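Local coordinates for protein phosphatase 2C (Toxoplasma gondii, PDB 3D8K), which belongs to the PP2C family and probably removes phosphate from phosphoserine and phosphothreonine side chains of proteins, using manganese as cofactor, at residues Asp33-Val38 / His61-Leu66; Met53-Gln58 / Leu173-Cys178. All coordinates share one frame; numbering follows the deposited sequence.

Interaction 1 of 2, residues Asp33-Val38 / His61-Leu66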
loop_
_atom_site.group_PDB
_atom_site.type_symbol
_atom_site.label_atom_id
_atom_site.label_comp_id
_atom_site.label_asym_id
_atom_site.label_seq_id
_atom_site.Cartn_x
_atom_site.Cartn_y
_atom_site.Cartn_z
ATOM N N ASP C 33 -6.637 -5.418 39.414
ATOM C CA ASP C 33 -5.233 -5.672 39.106
ATOM C C ASP C 33 -4.924 -6.259 37.733
ATOM O O ASP C 33 -3.794 -6.159 37.265
ATOM C CB ASP C 33 -4.626 -6.609 40.161
ATOM C CG ASP C 33 -4.593 -6.002 41.553
ATOM O OD1 ASP C 33 -4.273 -6.748 42.509
ATOM O OD2 ASP C 33 -4.879 -4.790 41.689
ATOM N N ASP C 34 -5.906 -6.872 37.082
ATOM C CA ASP C 34 -5.645 -7.494 35.790
ATOM C C ASP C 34 -5.903 -6.659 34.545
ATOM O O ASP C 34 -6.731 -5.762 34.535
ATOM C CB ASP C 34 -6.401 -8.828 35.692
ATOM C CG ASP C 34 -7.869 -8.693 36.025
ATOM O OD1 ASP C 34 -8.505 -9.734 36.311
ATOM O OD2 ASP C 34 -8.389 -7.551 35.996
ATOM N N VAL C 35 -5.163 -6.977 33.493
ATOM C CA VAL C 35 -5.265 -6.290 32.223
ATOM C C VAL C 35 -5.344 -7.357 31.139
ATOM O O VAL C 35 -4.752 -8.432 31.265
ATOM C CB VAL C 35 -4.022 -5.420 31.981
ATOM C CG1 VAL C 35 -4.270 -4.454 30.828
ATOM C CG2 VAL C 35 -3.662 -4.665 33.258
ATOM N N VAL C 36 -6.083 -7.077 30.071
ATOM C CA VAL C 36 -6.197 -8.060 29.004
ATOM C C VAL C 36 -5.994 -7.498 27.621
ATOM O O VAL C 36 -6.521 -6.441 27.283
ATOM C CB VAL C 36 -7.556 -8.804 29.051
ATOM C CG1 VAL C 36 -8.364 -8.299 30.228
ATOM C CG2 VAL C 36 -8.296 -8.661 27.732
ATOM N N VAL C 37 -5.189 -8.215 26.848
ATOM C CA VAL C 37 -4.916 -7.857 25.472
ATOM C C VAL C 37 -5.945 -8.681 24.722
ATOM O O VAL C 37 -5.696 -9.848 24.402
ATOM C CB VAL C 37 -3.520 -8.313 25.027
ATOM C CG1 VAL C 37 -3.239 -7.804 23.621
ATOM C CG2 VAL C 37 -2.474 -7.815 25.996
ATOM N N VAL C 38 -7.104 -8.084 24.471
ATOM C CA VAL C 38 -8.181 -8.781 23.774
ATOM C C VAL C 38 -7.774 -9.277 22.398
ATOM O O VAL C 38 -8.223 -10.324 21.965
ATOM C CB VAL C 38 -9.409 -7.885 23.591
ATOM C CG1 VAL C 38 -10.649 -8.753 23.342
ATOM C CG2 VAL C 38 -9.573 -6.985 24.806
ATOM N N HIS C 61 0.559 -2.393 38.517
ATOM C CA HIS C 61 1.756 -1.930 37.802
ATOM C C HIS C 61 2.504 -3.018 37.046
ATOM O O HIS C 61 2.875 -2.832 35.887
ATOM C CB HIS C 61 2.715 -1.244 38.784
ATOM C CG HIS C 61 2.075 -0.142 39.564
ATOM N ND1 HIS C 61 1.542 0.976 38.960
ATOM C CD2 HIS C 61 1.776 -0.040 40.879
ATOM C CE1 HIS C 61 0.932 1.714 39.869
ATOM N NE2 HIS C 61 1.058 1.119 41.042
ATOM N N SER C 62 2.737 -4.147 37.699
ATOM C CA SER C 62 3.435 -5.233 37.039
ATOM C C SER C 62 2.610 -5.826 35.890
ATOM O O SER C 62 3.154 -6.265 34.878
ATOM C CB SER C 62 3.819 -6.306 38.057
ATOM O OG SER C 62 5.039 -5.960 38.686
ATOM N N ALA C 63 1.295 -5.840 36.041
ATOM C CA ALA C 63 0.439 -6.349 34.981
ATOM C C ALA C 63 0.417 -5.321 33.845
ATOM O O ALA C 63 0.680 -5.647 32.692
ATOM C CB ALA C 63 -0.948 -6.559 35.508
HETATM N N MSE C 64 0.130 -4.072 34.204
HETATM C CA MSE C 64 0.034 -2.959 33.253
HETATM C C MSE C 64 1.264 -2.671 32.404
HETATM O O MSE C 64 1.139 -2.115 31.327
HETATM C CB MSE C 64 -0.380 -1.677 33.975
HETATM C CG MSE C 64 -0.672 -0.540 33.044
HETATM SE SE MSE C 64 -2.118 -0.961 31.742
HETATM C CE MSE C 64 -3.643 -0.827 33.019
ATOM N N TRP C 65 2.442 -3.039 32.893
ATOM C CA TRP C 65 3.682 -2.832 32.150
ATOM C C TRP C 65 3.718 -3.906 31.078
ATOM O O TRP C 65 4.069 -3.673 29.921
ATOM C CB TRP C 65 4.877 -3.024 33.081
ATOM C CG TRP C 65 6.204 -2.844 32.419
ATOM C CD1 TRP C 65 6.893 -1.681 32.270
ATOM C CD2 TRP C 65 7.001 -3.861 31.804
ATOM N NE1 TRP C 65 8.070 -1.907 31.607
ATOM C CE2 TRP C 65 8.166 -3.247 31.311
ATOM C CE3 TRP C 65 6.850 -5.249 31.638
ATOM C CZ2 TRP C 65 9.171 -3.950 30.641
ATOM C CZ3 TRP C 65 7.849 -5.959 30.971
ATOM C CH2 TRP C 65 9.000 -5.308 30.487
ATOM N N LEU C 66 3.350 -5.104 31.500
ATOM C CA LEU C 66 3.330 -6.248 30.615
ATOM C C LEU C 66 2.347 -6.069 29.468
ATOM O O LEU C 66 2.704 -6.214 28.300
ATOM C CB LEU C 66 2.968 -7.493 31.414
ATOM C CG LEU C 66 3.980 -7.904 32.478
ATOM C CD1 LEU C 66 3.370 -8.983 33.338
ATOM C CD2 LEU C 66 5.257 -8.380 31.832
#

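Interaction 2 of 2, residues Met53-Gln58 / Leu173-Cys178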
loop_
_atom_site.group_PDB
_atom_site.type_symbol
_atom_site.label_atom_id
_atom_site.label_comp_id
_atom_site.label_asym_id
_atom_site.label_seq_id
_atom_site.Cartn_x
_atom_site.Cartn_y
_atom_site.Cartn_z
HETATM N N MSE C 53 -3.407 -12.202 28.783
HETATM C CA MSE C 53 -4.073 -11.908 30.042
HETATM C C MSE C 53 -3.063 -11.782 31.176
HETATM O O MSE C 53 -2.237 -12.671 31.400
HETATM C CB MSE C 53 -5.062 -13.015 30.334
HETATM C CG MSE C 53 -6.102 -12.613 31.295
HETATM SE SE MSE C 53 -7.597 -13.795 31.007
HETATM C CE MSE C 53 -8.771 -12.508 30.087
ATOM N N PHE C 54 -3.130 -10.675 31.895
ATOM C CA PHE C 54 -2.204 -10.451 32.983
ATOM C C PHE C 54 -2.946 -10.209 34.287
ATOM O O PHE C 54 -3.641 -9.218 34.446
ATOM C CB PHE C 54 -1.309 -9.271 32.619
ATOM C CG PHE C 54 -0.488 -9.511 31.391
ATOM C CD1 PHE C 54 0.637 -10.329 31.447
ATOM C CD2 PHE C 54 -0.859 -8.962 30.164
ATOM C CE1 PHE C 54 1.382 -10.596 30.303
ATOM C CE2 PHE C 54 -0.130 -9.219 29.014
ATOM C CZ PHE C 54 0.994 -10.035 29.079
ATOM N N ASP C 55 -2.814 -11.139 35.215
ATOM C CA ASP C 55 -3.472 -11.001 36.504
ATOM C C ASP C 55 -2.412 -10.720 37.565
ATOM O O ASP C 55 -1.633 -11.602 37.932
ATOM C CB ASP C 55 -4.259 -12.279 36.828
ATOM C CG ASP C 55 -5.011 -12.178 38.132
ATOM O OD1 ASP C 55 -5.563 -11.087 38.405
ATOM O OD2 ASP C 55 -5.058 -13.181 38.877
ATOM N N GLY C 56 -2.392 -9.484 38.055
ATOM C CA GLY C 56 -1.393 -9.095 39.038
ATOM C C GLY C 56 -1.731 -9.221 40.512
ATOM O O GLY C 56 -2.852 -8.928 40.930
ATOM N N PHE C 57 -0.769 -9.668 41.316
ATOM C CA PHE C 57 -1.030 -9.776 42.743
ATOM C C PHE C 57 -0.612 -8.520 43.488
ATOM O O PHE C 57 0.544 -8.080 43.437
ATOM C CB PHE C 57 -0.382 -11.006 43.379
ATOM C CG PHE C 57 0.888 -11.443 42.738
ATOM C CD1 PHE C 57 0.872 -12.118 41.518
ATOM C CD2 PHE C 57 2.100 -11.264 43.396
ATOM C CE1 PHE C 57 2.041 -12.623 40.965
ATOM C CE2 PHE C 57 3.277 -11.762 42.857
ATOM C CZ PHE C 57 3.251 -12.446 41.638
ATOM N N GLN C 58 -1.607 -7.954 44.167
ATOM C CA GLN C 58 -1.477 -6.727 44.927
ATOM C C GLN C 58 -0.619 -5.690 44.222
ATOM O O GLN C 58 0.552 -5.453 44.549
ATOM C CB GLN C 58 -1.011 -7.055 46.339
ATOM C CG GLN C 58 -2.100 -7.825 47.091
ATOM C CD GLN C 58 -3.524 -7.427 46.644
ATOM O OE1 GLN C 58 -3.925 -7.681 45.501
ATOM N NE2 GLN C 58 -4.281 -6.799 47.546
ATOM N N LEU C 173 1.632 -19.049 32.437
ATOM C CA LEU C 173 2.557 -18.793 33.531
ATOM C C LEU C 173 1.763 -18.197 34.676
ATOM O O LEU C 173 1.607 -16.984 34.757
ATOM C CB LEU C 173 3.635 -17.794 33.091
ATOM C CG LEU C 173 4.735 -17.492 34.105
ATOM C CD1 LEU C 173 5.699 -18.673 34.183
ATOM C CD2 LEU C 173 5.472 -16.252 33.683
ATOM N N GLY C 174 1.255 -19.044 35.557
ATOM C CA GLY C 174 0.483 -18.535 36.673
ATOM C C GLY C 174 -0.758 -19.358 36.921
ATOM O O GLY C 174 -0.838 -20.518 36.518
ATOM N N ASN C 175 -1.744 -18.752 37.566
ATOM C CA ASN C 175 -2.970 -19.456 37.889
ATOM C C ASN C 175 -4.151 -19.186 36.963
ATOM O O ASN C 175 -5.285 -19.518 37.301
ATOM C CB ASN C 175 -3.369 -19.151 39.334
ATOM C CG ASN C 175 -3.505 -17.659 39.603
ATOM O OD1 ASN C 175 -3.192 -16.821 38.750
ATOM N ND2 ASN C 175 -3.967 -17.320 40.799
ATOM N N SER C 176 -3.912 -18.590 35.804
ATOM C CA SER C 176 -5.023 -18.347 34.888
ATOM C C SER C 176 -5.331 -19.647 34.169
ATOM O O SER C 176 -4.502 -20.563 34.144
ATOM C CB SER C 176 -4.684 -17.249 33.879
ATOM O OG SER C 176 -4.750 -15.970 34.486
ATOM N N ARG C 177 -6.528 -19.735 33.596
ATOM C CA ARG C 177 -6.941 -20.948 32.901
ATOM C C ARG C 177 -7.430 -20.661 31.496
ATOM O O ARG C 177 -7.980 -19.600 31.214
ATOM C CB ARG C 177 -8.011 -21.672 33.717
ATOM C CG ARG C 177 -7.645 -21.736 35.187
ATOM C CD ARG C 177 -8.478 -22.713 35.980
ATOM N NE ARG C 177 -7.917 -24.063 35.956
ATOM C CZ ARG C 177 -8.094 -24.960 36.925
ATOM N NH1 ARG C 177 -8.816 -24.645 37.995
ATOM N NH2 ARG C 177 -7.556 -26.171 36.828
ATOM N N CYS C 178 -7.214 -21.628 30.616
ATOM C CA CYS C 178 -7.583 -21.496 29.218
ATOM C C CYS C 178 -8.172 -22.816 28.718
ATOM O O CYS C 178 -7.506 -23.846 28.764
ATOM C CB CYS C 178 -6.331 -21.132 28.432
ATOM S SG CYS C 178 -6.585 -20.903 26.692
#

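Interaction 1 of 2, residues Asp33-Val38 / His61-Leu66
The flat peptide unit that follows Asp33 meets Ala63 through its carbonyl oxygen: Asp33 O points almost straight at Ala63 CB, 3.4 Å away, so the methyl group sits at the oxygen end of the unit and not over a face. Another flat group, the Trp65 indole, is on the side of the helix turned from the strand; Leu66 CG lies in its plane at the edge, and the Trp65 side chain touches Asp95 and Leu96 of helix 82-97. Beyond the carbonyl the side chains that meet are apolar. Val35 directs its side chain at the helix, and the CG2 branch, anti to the carbonyl carbon and beside the backbone N, does the touching. It reaches two side chains on one turn, close to the backbone N of Met64: Ala63 CB at 4.0 Å from Val35 CG2, and the terminal methyl of Met64, whose CE is 3.8 Å from Val35 CG2. Met64, modelled as selenomethionine, leaves its backbone with CG anti to N (chi1 -172°) and then bends at both following bonds, bringing the methyl end back to the strand, where it crosses the valine side chain at about a right angle. Each residue type suits its place: alanine lets the helix come close to the strand, the beta-branched valine suits an extended backbone and offers a methyl to the helix, and the flexible selenomethionine can curl its CE onto that same methyl. Strand 35-41 belongs to the six-stranded antiparallel sheet, and helix 61-74 lies against that sheet, a helix-on-sheet layer characteristic of the central beta sandwich of the PP2C fold, which carries helices on its outer surfaces.

Interaction 2 of 2, residues Met53-Gln58 / Leu173-Cys178
Asp55 and Asn175 face each other between the two antiparallel sheets of the PP2C beta sandwich. Strand 48-55 lies in one sheet, while the loop 174-176 carries the chain from strand 165-173 of that same sheet to strand 177-182 of the other. The backbones stay well apart, with Asp55 CA 7.7 Å from Ser176 CA, and side chains reach into the interval. Asp55 has CG anti to its own N (chi1 -178°), which extends the carboxylate from its backbone toward the loop. Asn175 takes a less common conformation, CG lying between N and the carbonyl carbon (chi1 56°); this turns its amide toward Asp55. Although the two side chains cross at about a right angle, their terminal planes are only 18° apart, and the nearest atoms are two oxygens, Asp55 OD2 and Asn175 OD1, at 4.1 Å. The pair is therefore a loose polar approach, and the carboxylate finds partners elsewhere: Asp55 OD1 makes a weak hydrogen bond with Asn315 ND2, and OD2 a long, weak ion pair with Lys314 NZ. Gly174 belongs at the start of the crossover because its backbone angles would press a beta carbon against the preceding carbonyl oxygen. Ser176 is a small residue at a buried position beside Asp55; its side chain also touches Ser106 and Leu108 on strand 106-115, the strand lying between 48-55 and 165-173. Pointing toward Asp55, the serine brings its hydroxyl to the base of the carboxylate side chain, where Ser176 OG lies 4.4 Å from Asp55 CB.

Interactions 1 and 2, with centres about 10 Å apart, share the pairing of strands 35-41 and 48-55, joined by a probable hydrogen bond between Val35 O and Phe54 N at 2.8 Å. Neighbouring residues of strand 48-55 serve different layers: Phe54 packs on Ala63 and Leu66 of the helix in interaction 1, while Asp55 turns into the sandwich in interaction 2. There Asp34, hydrogen-bonded to Ser317, also touches Asp55, so two acidic residues come together beside the strand pairing. In PP2C relatives such a cluster, including an aspartate-glycine pair like Asp55-Gly56, forms the metal centre; an equivalent role here is possible but not established.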